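Long-range contacts in alpha-galactosidase 1 (Saccharomyces cerevisiae, PDB 3LRK), which hydrolyses terminal, non-reducing alpha-D-galactose residues from alpha-D-galactosides such as galactose oligosaccharides, galactomannans and galactolipids, and works as a secreted homotetramer: residues A[264-269]-A[277-282]; A[212-217]-A[238-243]; A[310-315]-A[395-400]. The protein carries 1 engineered substitution. One frame throughout, in Å; residues are numbered along the deposited sequence.

Interaction 1: A[264-269]-A[277-282]; sequences LEVGVG and KAHFSM. With NAG (2-acetamido-2-deoxy-beta-D-glucopyranose), chain B.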
ATOM      1  N   LEU A 264       5.875 -12.142  27.355  1.00 22.13           N
ATOM      2  CA  LEU A 264       6.424 -13.485  27.189  1.00 22.60           C
ATOM      3  C   LEU A 264       5.384 -14.561  27.466  1.00 23.06           C
ATOM      4  O   LEU A 264       4.616 -14.465  28.430  1.00 23.83           O
ATOM      5  CB  LEU A 264       7.639 -13.674  28.121  1.00 22.43           C
ATOM      6  CG  LEU A 264       8.848 -12.808  27.751  1.00 21.47           C
ATOM      7  CD1 LEU A 264       9.793 -12.543  28.940  1.00 21.01           C
ATOM      8  CD2 LEU A 264       9.595 -13.404  26.544  1.00 20.53           C
ATOM      9  N   GLU A 265       5.373 -15.582  26.617  1.00 23.55           N
ATOM     10  CA  GLU A 265       4.452 -16.696  26.735  1.00 24.30           C
ATOM     11  C   GLU A 265       5.125 -17.880  27.437  1.00 24.05           C
ATOM     12  O   GLU A 265       4.554 -18.967  27.526  1.00 23.67           O
ATOM     13  CB  GLU A 265       3.929 -17.104  25.357  1.00 24.79           C
ATOM     14  CG  GLU A 265       3.125 -16.010  24.649  1.00 26.14           C
ATOM     15  CD  GLU A 265       1.662 -15.955  25.072  1.00 29.43           C
ATOM     16  OE1 GLU A 265       1.265 -16.582  26.081  1.00 29.85           O
ATOM     17  OE2 GLU A 265       0.892 -15.265  24.385  1.00 31.60           O
ATOM     18  N   VAL A 266       6.341 -17.649  27.932  1.00 24.14           N
ATOM     19  CA  VAL A 266       7.042 -18.632  28.750  1.00 23.46           C
ATOM     20  C   VAL A 266       6.145 -18.974  29.944  1.00 23.30           C
ATOM     21  O   VAL A 266       5.662 -18.087  30.647  1.00 22.11           O
ATOM     22  CB  VAL A 266       8.429 -18.108  29.219  1.00 23.65           C
ATOM     23  CG1 VAL A 266       9.137 -19.135  30.112  1.00 23.79           C
ATOM     24  CG2 VAL A 266       9.313 -17.760  28.021  1.00 23.23           C
ATOM     25  N   GLY A 267       5.895 -20.266  30.136  1.00 23.59           N
ATOM     26  CA  GLY A 267       5.026 -20.728  31.215  1.00 24.53           C
ATOM     27  C   GLY A 267       3.546 -20.576  30.917  1.00 25.16           C
ATOM     28  O   GLY A 267       2.714 -20.762  31.808  1.00 25.27           O
ATOM     29  N   VAL A 268       3.218 -20.220  29.674  1.00 25.81           N
ATOM     30  CA  VAL A 268       1.822 -20.112  29.240  1.00 26.77           C
ATOM     31  C   VAL A 268       1.553 -21.146  28.144  1.00 27.45           C
ATOM     32  O   VAL A 268       2.362 -21.329  27.233  1.00 28.12           O
ATOM     33  CB  VAL A 268       1.460 -18.687  28.712  1.00 26.73           C
ATOM     34  CG1 VAL A 268      -0.050 -18.557  28.457  1.00 26.08           C
ATOM     35  CG2 VAL A 268       1.918 -17.604  29.676  1.00 26.64           C
ATOM     36  N   GLY A 269       0.409 -21.812  28.233  1.00 28.27           N
ATOM     37  CA  GLY A 269       0.022 -22.795  27.235  1.00 29.13           C
ATOM     38  C   GLY A 269       1.010 -23.941  27.137  1.00 29.58           C
ATOM     39  O   GLY A 269       1.564 -24.389  28.150  1.00 29.91           O
ATOM     40  N   LYS A 277      12.818 -21.369  25.286  1.00 24.29           N
ATOM     41  CA  LYS A 277      14.200 -20.847  25.305  1.00 24.62           C
ATOM     42  C   LYS A 277      14.468 -19.918  24.118  1.00 24.48           C
ATOM     43  O   LYS A 277      15.087 -18.860  24.275  1.00 24.84           O
ATOM     44  CB  LYS A 277      15.231 -21.984  25.281  1.00 25.16           C
ATOM     45  CG  LYS A 277      15.319 -22.814  26.567  1.00 26.94           C
ATOM     46  CD  LYS A 277      16.691 -23.476  26.711  1.00 29.74           C
ATOM     47  CE  LYS A 277      16.913 -24.571  25.680  1.00 31.53           C
ATOM     48  NZ  LYS A 277      18.239 -25.218  25.852  1.00 32.53           N
ATOM     49  N   ALA A 278      14.018 -20.342  22.937  1.00 24.13           N
ATOM     50  CA  ALA A 278      14.117 -19.550  21.708  1.00 24.01           C
ATOM     51  C   ALA A 278      13.387 -18.216  21.868  1.00 23.78           C
ATOM     52  O   ALA A 278      13.931 -17.163  21.549  1.00 23.78           O
ATOM     53  CB  ALA A 278      13.547 -20.330  20.533  1.00 23.73           C
ATOM     54  N   HIS A 279      12.166 -18.288  22.398  1.00 23.67           N
ATOM     55  CA  HIS A 279      11.289 -17.134  22.600  1.00 23.24           C
ATOM     56  C   HIS A 279      11.891 -16.128  23.601  1.00 23.16           C
ATOM     57  O   HIS A 279      12.009 -14.936  23.294  1.00 23.30           O
ATOM     58  CB  HIS A 279       9.901 -17.660  23.010  1.00 22.89           C
ATOM     59  CG  HIS A 279       8.921 -16.613  23.447  1.00 22.65           C
ATOM     60  ND1 HIS A 279       8.776 -15.395  22.815  1.00 21.09           N
ATOM     61  CD2 HIS A 279       7.982 -16.643  24.427  1.00 22.33           C
ATOM     62  CE1 HIS A 279       7.823 -14.703  23.415  1.00 22.48           C
ATOM     63  NE2 HIS A 279       7.319 -15.440  24.391  1.00 22.40           N
ATOM     64  N   PHE A 280      12.310 -16.614  24.771  1.00 22.11           N
ATOM     65  CA  PHE A 280      12.920 -15.758  25.792  1.00 21.74           C
ATOM     66  C   PHE A 280      14.240 -15.141  25.309  1.00 21.12           C
ATOM     67  O   PHE A 280      14.464 -13.941  25.484  1.00 20.65           O
ATOM     68  CB  PHE A 280      13.108 -16.537  27.105  1.00 21.30           C
ATOM     69  CG  PHE A 280      13.562 -15.695  28.267  1.00 21.71           C
ATOM     70  CD1 PHE A 280      12.674 -14.828  28.925  1.00 20.44           C
ATOM     71  CD2 PHE A 280      14.879 -15.791  28.734  1.00 21.10           C
ATOM     72  CE1 PHE A 280      13.096 -14.063  30.012  1.00 19.28           C
ATOM     73  CE2 PHE A 280      15.315 -15.034  29.821  1.00 20.98           C
ATOM     74  CZ  PHE A 280      14.435 -14.163  30.465  1.00 19.72           C
ATOM     75  N   SER A 281      15.082 -15.960  24.676  1.00 21.07           N
ATOM     76  CA  SER A 281      16.385 -15.519  24.164  1.00 21.43           C
ATOM     77  C   SER A 281      16.258 -14.471  23.063  1.00 21.24           C
ATOM     78  O   SER A 281      17.027 -13.508  23.034  1.00 20.97           O
ATOM     79  CB  SER A 281      17.200 -16.700  23.631  1.00 21.20           C
ATOM     80  OG  SER A 281      17.440 -17.663  24.644  1.00 23.31           O
ATOM     81  N   MET A 282      15.299 -14.662  22.154  1.00 21.28           N
ATOM     82  CA  MET A 282      15.131 -13.713  21.044  1.00 21.16           C
ATOM     83  C   MET A 282      14.532 -12.367  21.491  1.00 21.16           C
ATOM     84  O   MET A 282      14.999 -11.312  21.057  1.00 21.13           O
ATOM     85  CB  MET A 282      14.379 -14.340  19.862  1.00 21.50           C
ATOM     86  CG  MET A 282      15.196 -15.419  19.097  1.00 21.89           C
ATOM     87  SD  MET A 282      16.902 -14.951  18.701  1.00 24.16           S
ATOM     88  CE  MET A 282      16.570 -13.525  17.658  1.00 24.45           C
TER
HETATM   89  C1  NAG B   1      -0.357 -27.182  28.749  1.00 44.69           C
HETATM   90  C2  NAG B   1      -0.881 -26.464  30.010  1.00 48.43           C
HETATM   91  C3  NAG B   1      -0.911 -27.306  31.311  1.00 49.06           C
HETATM   92  C4  NAG B   1      -1.106 -28.810  31.053  1.00 48.84           C
HETATM   93  C5  NAG B   1      -0.271 -29.234  29.855  1.00 48.43           C
HETATM   94  C6  NAG B   1      -0.332 -30.729  29.562  1.00 49.36           C
HETATM   95  C7  NAG B   1      -0.472 -24.251  30.989  1.00 50.44           C
HETATM   96  C8  NAG B   1       0.634 -23.448  31.608  1.00 50.78           C
HETATM   97  N2  NAG B   1      -0.090 -25.261  30.209  1.00 49.82           N
HETATM   98  O3  NAG B   1      -1.930 -26.819  32.183  1.00 50.52           O
HETATM   99  O4  NAG B   1      -0.733 -29.567  32.183  1.00 48.57           O
HETATM  100  O5  NAG B   1      -0.795 -28.519  28.762  1.00 48.25           O
HETATM  101  O6  NAG B   1       0.600 -31.022  28.548  1.00 50.09           O
HETATM  102  O7  NAG B   1      -1.653 -23.973  31.212  1.00 50.96           O
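Lys277 O is gripped by two donors of one residue: Ser281 N reaches it at 2.9 Å in the regular helical bond, and Ser281 OG at 2.7 Å from above the carbonyl plane. Across the contact the polar link is a single bond, Glu265 N to His279 NE2 at 3.0 Å, almost perfectly straight (176°) and lying in the imidazole plane. An N-H pointing so squarely at NE2 is consistent with NE2 being the unprotonated nitrogen of the ring. With CG anti to its backbone N, the His279 side chain is sent toward the loop; Leu264 CD2 lies over one ring face, 4.0 Å from the centroid, as a CH-pi contact. The other methyl, Leu264 CD1, meets the edge of the Phe280 ring, 3.7 Å from Phe280 CD1, while Val266 CG2 touches both His279 CD2 and Phe280 CB. The type II turn from Glu265 to Val268, with Gly267 at positive phi, leads on to Gly269, whose O accepts N2 of an N-acetylglucosamine at 2.8 Å. This is a beta-to-alpha loop folded back on its own helix in a TIM barrel, with the Glu265 side chain about 7 Å from that of the proton donor Asp209.

Interaction 2: A[212-217]-A[238-243]; sequences AEFTRP and SIMNIL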
ATOM      1  N   ALA A 212       0.651 -18.297  22.495  1.00 22.36           N
ATOM      2  CA  ALA A 212       1.539 -19.417  22.795  1.00 22.81           C
ATOM      3  C   ALA A 212       1.638 -20.418  21.630  1.00 22.76           C
ATOM      4  O   ALA A 212       1.345 -21.615  21.776  1.00 22.95           O
ATOM      5  CB  ALA A 212       1.105 -20.116  24.107  1.00 23.20           C
ATOM      6  N   GLU A 213       2.050 -19.910  20.472  1.00 21.95           N
ATOM      7  CA  GLU A 213       2.287 -20.718  19.287  1.00 22.13           C
ATOM      8  C   GLU A 213       3.598 -20.241  18.691  1.00 21.86           C
ATOM      9  O   GLU A 213       3.828 -19.033  18.592  1.00 21.60           O
ATOM     10  CB  GLU A 213       1.175 -20.512  18.249  1.00 22.16           C
ATOM     11  CG  GLU A 213      -0.178 -21.107  18.618  1.00 22.66           C
ATOM     12  CD  GLU A 213      -0.201 -22.625  18.556  1.00 23.89           C
ATOM     13  OE1 GLU A 213       0.717 -23.231  17.962  1.00 24.22           O
ATOM     14  OE2 GLU A 213      -1.160 -23.214  19.099  1.00 25.75           O
ATOM     15  N   PHE A 214       4.461 -21.173  18.295  1.00 21.61           N
ATOM     16  CA  PHE A 214       5.790 -20.775  17.831  1.00 21.72           C
ATOM     17  C   PHE A 214       5.778 -20.302  16.376  1.00 21.70           C
ATOM     18  O   PHE A 214       6.511 -19.381  16.032  1.00 22.19           O
ATOM     19  CB  PHE A 214       6.804 -21.908  18.018  1.00 21.77           C
ATOM     20  CG  PHE A 214       8.237 -21.451  17.969  1.00 21.84           C
ATOM     21  CD1 PHE A 214       8.788 -20.731  19.032  1.00 21.35           C
ATOM     22  CD2 PHE A 214       9.039 -21.736  16.861  1.00 22.02           C
ATOM     23  CE1 PHE A 214      10.117 -20.306  19.001  1.00 21.63           C
ATOM     24  CE2 PHE A 214      10.370 -21.314  16.821  1.00 21.69           C
ATOM     25  CZ  PHE A 214      10.905 -20.595  17.896  1.00 22.54           C
ATOM     26  N   THR A 215       4.936 -20.916  15.538  1.00 21.69           N
ATOM     27  CA  THR A 215       4.920 -20.627  14.097  1.00 21.80           C
ATOM     28  C   THR A 215       3.523 -20.463  13.486  1.00 22.38           C
ATOM     29  O   THR A 215       3.392 -19.947  12.376  1.00 22.72           O
ATOM     30  CB  THR A 215       5.605 -21.754  13.262  1.00 21.85           C
ATOM     31  OG1 THR A 215       4.726 -22.879  13.186  1.00 21.77           O
ATOM     32  CG2 THR A 215       6.954 -22.185  13.839  1.00 21.50           C
ATOM     33  N   ARG A 216       2.492 -20.925  14.187  1.00 22.89           N
ATOM     34  CA  ARG A 216       1.156 -21.097  13.585  1.00 23.37           C
ATOM     35  C   ARG A 216       0.569 -19.824  12.934  1.00 23.59           C
ATOM     36  O   ARG A 216       0.312 -18.834  13.624  1.00 22.99           O
ATOM     37  CB  ARG A 216       0.185 -21.655  14.634  1.00 23.75           C
ATOM     38  CG  ARG A 216      -1.097 -22.253  14.048  1.00 25.18           C
ATOM     39  CD  ARG A 216      -2.156 -22.507  15.124  1.00 28.63           C
ATOM     40  NE  ARG A 216      -3.353 -23.139  14.566  1.00 31.34           N
ATOM     41  CZ  ARG A 216      -4.324 -22.504  13.905  1.00 34.26           C
ATOM     42  NH1 ARG A 216      -4.266 -21.189  13.700  1.00 35.86           N
ATOM     43  NH2 ARG A 216      -5.360 -23.189  13.439  1.00 33.80           N
ATOM     44  N   PRO A 217       0.365 -19.843  11.599  1.00 24.01           N
ATOM     45  CA  PRO A 217      -0.406 -18.760  11.000  1.00 24.32           C
ATOM     46  C   PRO A 217      -1.842 -18.774  11.534  1.00 24.27           C
ATOM     47  O   PRO A 217      -2.401 -19.845  11.802  1.00 24.54           O
ATOM     48  CB  PRO A 217      -0.373 -19.089   9.500  1.00 24.86           C
ATOM     49  CG  PRO A 217       0.824 -19.998   9.345  1.00 24.29           C
ATOM     50  CD  PRO A 217       0.821 -20.813  10.589  1.00 23.89           C
ATOM     51  N   SER A 238       1.802 -15.586  15.988  1.00 21.71           N
ATOM     52  CA  SER A 238       2.801 -16.516  16.528  1.00 21.51           C
ATOM     53  C   SER A 238       4.110 -15.817  16.906  1.00 21.21           C
ATOM     54  O   SER A 238       4.376 -14.696  16.480  1.00 21.28           O
ATOM     55  CB  SER A 238       3.100 -17.637  15.535  1.00 21.37           C
ATOM     56  OG  SER A 238       3.854 -17.141  14.449  1.00 22.33           O
ATOM     57  N   ILE A 239       4.916 -16.503  17.710  1.00 20.61           N
ATOM     58  CA  ILE A 239       6.228 -16.011  18.148  1.00 20.33           C
ATOM     59  C   ILE A 239       7.124 -15.589  16.964  1.00 20.42           C
ATOM     60  O   ILE A 239       7.637 -14.468  16.937  1.00 19.98           O
ATOM     61  CB  ILE A 239       6.902 -17.054  19.079  1.00 19.90           C
ATOM     62  CG1 ILE A 239       6.181 -17.062  20.438  1.00 21.01           C
ATOM     63  CG2 ILE A 239       8.411 -16.796  19.233  1.00 19.60           C
ATOM     64  CD1 ILE A 239       6.278 -18.385  21.217  1.00 20.95           C
ATOM     65  N   MET A 240       7.264 -16.476  15.984  1.00 20.39           N
ATOM     66  CA  MET A 240       8.078 -16.226  14.801  1.00 20.73           C
ATOM     67  C   MET A 240       7.506 -15.142  13.897  1.00 20.40           C
ATOM     68  O   MET A 240       8.261 -14.410  13.260  1.00 20.93           O
ATOM     69  CB  MET A 240       8.272 -17.515  13.986  1.00 20.65           C
ATOM     70  CG  MET A 240       9.218 -18.545  14.609  1.00 21.18           C
ATOM     71  SD  MET A 240      10.855 -17.922  15.030  1.00 23.31           S
ATOM     72  CE  MET A 240      11.492 -17.367  13.441  1.00 21.01           C
ATOM     73  N   ASN A 241       6.177 -15.064  13.818  1.00 20.54           N
ATOM     74  CA  ASN A 241       5.507 -14.005  13.062  1.00 20.42           C
ATOM     75  C   ASN A 241       5.919 -12.640  13.606  1.00 20.25           C
ATOM     76  O   ASN A 241       6.240 -11.740  12.833  1.00 19.82           O
ATOM     77  CB  ASN A 241       3.975 -14.175  13.107  1.00 20.41           C
ATOM     78  CG  ASN A 241       3.217 -12.980  12.509  1.00 20.87           C
ATOM     79  OD1 ASN A 241       3.081 -11.928  13.144  1.00 20.51           O
ATOM     80  ND2 ASN A 241       2.682 -13.162  11.303  1.00 21.70           N
ATOM     81  N   ILE A 242       5.945 -12.518  14.939  1.00 19.72           N
ATOM     82  CA  ILE A 242       6.239 -11.253  15.616  1.00 20.01           C
ATOM     83  C   ILE A 242       7.732 -10.926  15.561  1.00 20.01           C
ATOM     84  O   ILE A 242       8.105  -9.783  15.295  1.00 19.58           O
ATOM     85  CB  ILE A 242       5.684 -11.245  17.071  1.00 19.97           C
ATOM     86  CG1 ILE A 242       4.148 -11.147  17.028  1.00 19.99           C
ATOM     87  CG2 ILE A 242       6.271 -10.096  17.891  1.00 20.27           C
ATOM     88  CD1 ILE A 242       3.468 -11.430  18.338  1.00 20.08           C
ATOM     89  N   LEU A 243       8.580 -11.934  15.782  1.00 20.19           N
ATOM     90  CA  LEU A 243      10.027 -11.740  15.644  1.00 20.47           C
ATOM     91  C   LEU A 243      10.391 -11.277  14.227  1.00 20.34           C
ATOM     92  O   LEU A 243      11.215 -10.383  14.052  1.00 20.29           O
ATOM     93  CB  LEU A 243      10.797 -13.026  15.987  1.00 21.19           C
ATOM     94  CG  LEU A 243      12.325 -12.921  15.922  1.00 20.59           C
ATOM     95  CD1 LEU A 243      12.862 -11.946  16.966  1.00 21.11           C
ATOM     96  CD2 LEU A 243      12.937 -14.307  16.092  1.00 21.88           C
TER
HETATM   97  O   HOH W   1       0.915 -16.061  13.210  1.00 24.08           O
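Two main-chain hydrogen bonds join the loop to the start of the helix. Ile239 N donates to Glu213 O at 2.9 Å, nearly along the C=O axis, and Met240 N to Phe214 O at 3.0 Å, from above that carbonyl's plane. The next amide, Asn241 N, is taken by Ser238 OG at 3.2 Å, a true N-cap bond for which the hydroxyl sits in the crowded position between its own backbone N and carbonyl carbon (chi1 72°). Loop and cap thus satisfy the first three N-H groups of helix 239-246, which follows strand 203-205 in the TIM barrel. A water adds a bridge, accepting from Ser238 N and donating to Arg216 O at 2.9 Å. The apolar part centres on Phe214. The side chains of Phe214 and Met240 run side by side; Met240 CG sits over one face of the ring, 4.2 Å from its centroid, and Met240 SD stands obliquely at 4.4 Å, a Met-aromatic contact. The Ile239 side chain crosses that of Phe214 at about a right angle, Ile239 CG2 3.9 Å from Phe214 CE1. An alanine in place of Phe214 would take away the ring that Met240, Ile239 and His460 pack against, and would probably loosen the seat of the helix start on the loop. Polar ends turn elsewhere: Thr215 OG1 bonds to Asp336, and Arg216 NH2 to Val327 O of a neighbouring subunit.

Interaction 3: A[310-315]-A[395-400]; sequences ASVIAI and DLWANR. With GOL (glycerol), chain J.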
ATOM      1  N   ALA A 310      19.970 -15.465  34.330  1.00 27.17           N
ATOM      2  CA  ALA A 310      20.686 -14.200  34.488  1.00 26.35           C
ATOM      3  C   ALA A 310      21.510 -13.808  33.267  1.00 25.91           C
ATOM      4  O   ALA A 310      21.567 -12.638  32.911  1.00 25.23           O
ATOM      5  CB  ALA A 310      21.567 -14.243  35.731  1.00 26.56           C
ATOM      6  N   SER A 311      22.123 -14.804  32.633  1.00 25.59           N
ATOM      7  CA  SER A 311      22.976 -14.631  31.457  1.00 26.03           C
ATOM      8  C   SER A 311      22.210 -14.015  30.279  1.00 25.41           C
ATOM      9  O   SER A 311      22.732 -13.177  29.533  1.00 25.32           O
ATOM     10  CB  SER A 311      23.503 -16.002  31.036  1.00 25.78           C
ATOM     11  OG  SER A 311      24.759 -15.866  30.414  1.00 31.18           O
ATOM     12  N   VAL A 312      20.971 -14.456  30.110  1.00 24.86           N
ATOM     13  CA  VAL A 312      20.137 -13.985  29.007  1.00 24.00           C
ATOM     14  C   VAL A 312      19.553 -12.595  29.308  1.00 23.99           C
ATOM     15  O   VAL A 312      19.507 -11.731  28.422  1.00 24.09           O
ATOM     16  CB  VAL A 312      19.056 -15.033  28.648  1.00 24.05           C
ATOM     17  CG1 VAL A 312      18.069 -14.491  27.619  1.00 23.10           C
ATOM     18  CG2 VAL A 312      19.711 -16.316  28.126  1.00 23.89           C
ATOM     19  N   ILE A 313      19.126 -12.379  30.551  1.00 23.50           N
ATOM     20  CA  ILE A 313      18.667 -11.060  31.018  1.00 23.60           C
ATOM     21  C   ILE A 313      19.765  -9.990  30.885  1.00 23.80           C
ATOM     22  O   ILE A 313      19.488  -8.838  30.518  1.00 23.46           O
ATOM     23  CB  ILE A 313      18.141 -11.119  32.476  1.00 23.39           C
ATOM     24  CG1 ILE A 313      16.957 -12.089  32.586  1.00 24.20           C
ATOM     25  CG2 ILE A 313      17.744  -9.715  32.986  1.00 23.14           C
ATOM     26  CD1 ILE A 313      16.531 -12.403  34.039  1.00 24.35           C
ATOM     27  N   ALA A 314      21.013 -10.385  31.150  1.00 23.35           N
ATOM     28  CA  ALA A 314      22.142  -9.471  31.029  1.00 23.39           C
ATOM     29  C   ALA A 314      22.313  -8.950  29.587  1.00 23.25           C
ATOM     30  O   ALA A 314      22.724  -7.807  29.393  1.00 23.31           O
ATOM     31  CB  ALA A 314      23.424 -10.135  31.523  1.00 22.95           C
ATOM     32  N   ILE A 315      21.995  -9.788  28.598  1.00 23.21           N
ATOM     33  CA  ILE A 315      21.946  -9.376  27.186  1.00 23.42           C
ATOM     34  C   ILE A 315      20.902  -8.279  26.990  1.00 23.66           C
ATOM     35  O   ILE A 315      21.195  -7.240  26.399  1.00 23.46           O
ATOM     36  CB  ILE A 315      21.630 -10.564  26.224  1.00 23.45           C
ATOM     37  CG1 ILE A 315      22.716 -11.652  26.296  1.00 23.62           C
ATOM     38  CG2 ILE A 315      21.426 -10.074  24.765  1.00 23.33           C
ATOM     39  CD1 ILE A 315      24.150 -11.155  26.007  1.00 23.93           C
ATOM     40  N   ASP A 395      28.336 -20.411  26.084  1.00 31.50           N
ATOM     41  CA  ASP A 395      26.951 -20.884  25.986  1.00 31.39           C
ATOM     42  C   ASP A 395      26.136 -20.169  27.054  1.00 31.40           C
ATOM     43  O   ASP A 395      26.301 -20.428  28.251  1.00 31.16           O
ATOM     44  CB  ASP A 395      26.887 -22.411  26.173  1.00 31.49           C
ATOM     45  CG  ASP A 395      25.466 -22.987  26.027  1.00 32.46           C
ATOM     46  OD1 ASP A 395      24.478 -22.218  25.977  1.00 31.10           O
ATOM     47  OD2 ASP A 395      25.343 -24.233  25.966  1.00 31.93           O
ATOM     48  N   LEU A 396      25.248 -19.275  26.614  1.00 30.86           N
ATOM     49  CA  LEU A 396      24.429 -18.484  27.537  1.00 30.82           C
ATOM     50  C   LEU A 396      23.364 -19.314  28.266  1.00 30.59           C
ATOM     51  O   LEU A 396      22.772 -18.842  29.241  1.00 30.61           O
ATOM     52  CB  LEU A 396      23.792 -17.283  26.811  1.00 30.63           C
ATOM     53  CG  LEU A 396      24.748 -16.183  26.323  1.00 30.86           C
ATOM     54  CD1 LEU A 396      24.081 -15.252  25.306  1.00 31.04           C
ATOM     55  CD2 LEU A 396      25.328 -15.369  27.472  1.00 30.88           C
ATOM     56  N   TRP A 397      23.124 -20.542  27.802  1.00 30.49           N
ATOM     57  CA  TRP A 397      22.157 -21.427  28.466  1.00 31.01           C
ATOM     58  C   TRP A 397      22.777 -22.428  29.454  1.00 31.57           C
ATOM     59  O   TRP A 397      22.064 -23.134  30.169  1.00 31.60           O
ATOM     60  CB  TRP A 397      21.209 -22.091  27.457  1.00 30.37           C
ATOM     61  CG  TRP A 397      20.131 -21.121  27.053  1.00 30.49           C
ATOM     62  CD1 TRP A 397      20.031 -20.445  25.866  1.00 29.31           C
ATOM     63  CD2 TRP A 397      19.039 -20.671  27.867  1.00 29.45           C
ATOM     64  NE1 TRP A 397      18.930 -19.617  25.888  1.00 28.13           N
ATOM     65  CE2 TRP A 397      18.305 -19.736  27.103  1.00 28.83           C
ATOM     66  CE3 TRP A 397      18.606 -20.971  29.169  1.00 29.10           C
ATOM     67  CZ2 TRP A 397      17.160 -19.101  27.594  1.00 28.64           C
ATOM     68  CZ3 TRP A 397      17.461 -20.340  29.656  1.00 29.31           C
ATOM     69  CH2 TRP A 397      16.756 -19.413  28.869  1.00 29.58           C
ATOM     70  N   ALA A 398      24.106 -22.451  29.506  1.00 32.45           N
ATOM     71  CA  ALA A 398      24.829 -23.241  30.502  1.00 33.50           C
ATOM     72  C   ALA A 398      24.507 -22.752  31.912  1.00 34.08           C
ATOM     73  O   ALA A 398      24.211 -21.569  32.123  1.00 34.40           O
ATOM     74  CB  ALA A 398      26.315 -23.170  30.251  1.00 33.50           C
ATOM     75  N   ASN A 399      24.557 -23.673  32.870  1.00 34.91           N
ATOM     76  CA  ASN A 399      24.341 -23.359  34.285  1.00 35.57           C
ATOM     77  C   ASN A 399      22.946 -22.816  34.588  1.00 35.71           C
ATOM     78  O   ASN A 399      22.774 -22.006  35.498  1.00 35.69           O
ATOM     79  CB  ASN A 399      25.416 -22.392  34.812  1.00 35.96           C
ATOM     80  CG  ASN A 399      26.831 -22.865  34.523  1.00 37.27           C
ATOM     81  OD1 ASN A 399      27.100 -24.067  34.472  1.00 40.06           O
ATOM     82  ND2 ASN A 399      27.743 -21.917  34.336  1.00 39.38           N
ATOM     83  N   ARG A 400      21.950 -23.252  33.821  1.00 35.88           N
ATOM     84  CA  ARG A 400      20.577 -22.866  34.111  1.00 36.15           C
ATOM     85  C   ARG A 400      20.108 -23.645  35.344  1.00 36.23           C
ATOM     86  O   ARG A 400      20.587 -24.753  35.609  1.00 36.13           O
ATOM     87  CB  ARG A 400      19.664 -23.075  32.890  1.00 36.01           C
ATOM     88  CG  ARG A 400      18.592 -24.118  33.052  1.00 36.69           C
ATOM     89  CD  ARG A 400      17.289 -23.701  32.394  1.00 36.13           C
ATOM     90  NE  ARG A 400      17.096 -24.379  31.127  1.00 36.10           N
ATOM     91  CZ  ARG A 400      15.921 -24.746  30.619  1.00 33.07           C
ATOM     92  NH1 ARG A 400      14.791 -24.515  31.266  1.00 33.18           N
ATOM     93  NH2 ARG A 400      15.891 -25.362  29.451  1.00 32.37           N
TER
HETATM   94  C1  GOL J7003      20.104 -17.832  38.102  1.00 44.13           C
HETATM   95  O1  GOL J7003      19.878 -16.437  38.124  1.00 42.30           O
HETATM   96  C2  GOL J7003      21.287 -18.152  37.195  1.00 44.71           C
HETATM   97  O2  GOL J7003      20.969 -17.797  35.869  1.00 43.23           O
HETATM   98  C3  GOL J7003      21.599 -19.644  37.270  1.00 45.26           C
HETATM   99  O3  GOL J7003      22.945 -19.855  36.904  1.00 46.02           O
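The Trp397 indole lies between two side chains. Over one face stands Val312 CG2, 3.7 Å above the plane and shifted toward the rim, touching CE2 and CZ2; against the six-membered ring this is a CH-pi contact of 4.2 Å to the centroid. On the opposite face Lys277 makes a cation-pi contact, and the pyrrole N-H is bonded to Ser281 OG, so the two faces and the N-H together probably hold the ring in its orientation. Val312 places the methyl there with CG1 anti to its backbone N and CG2 anti to the carbonyl carbon. Leu396 supplies the other apolar surface of the loop, with its CG anti to the carbonyl carbon and CD1 carried on extended (chi2 165°). Its two methyls part: CD1 meets Ile315 CG1 at 4.0 Å, and CD2, branching off to the side, presses on Ser311 OG at 3.0 Å, a tight apolar-to-polar approach. That hydroxyl has a weak hydrogen bond to Leu439 O. The loop is shaped by a type I turn from Asp395 to Ala398, reinforced by an Asx turn in which Trp397 N donates to Asp395 OD1 at 2.8 Å, from above the carboxylate plane. No hydrogen bond runs directly between the segments, but a glycerol, probably from the crystallisation liquor, spans them, its O2 accepting from Ala310 N and its O3 donating to Asn399 O. Helix 310-316, which also rests on helix 273-285 through Val312, here meets the loop leaving strand 391-395, beside strand 461-469 of the C-terminal beta sandwich.

Overall arrangement
Along the chain the contacts follow in series: interaction 2 closes before interaction 1 opens, and interaction 1 before interaction 3. Helix 273-285 is what they share. Interaction 1 lies on it, about 11 Å between centres from interaction 2 and 14 Å from interaction 3, whereas interactions 2 and 3 stand about 23 Å apart and do not touch. Ala278 meets the ring of Phe214, and Phe280 meets Val312. Interactions 1 and 2 stay inside the catalytic TIM barrel, each tying a loop after a barrel strand to the following helix; interaction 3 joins the barrel to the beta sandwich. One helix thus connects packing near the active site with the domain interface.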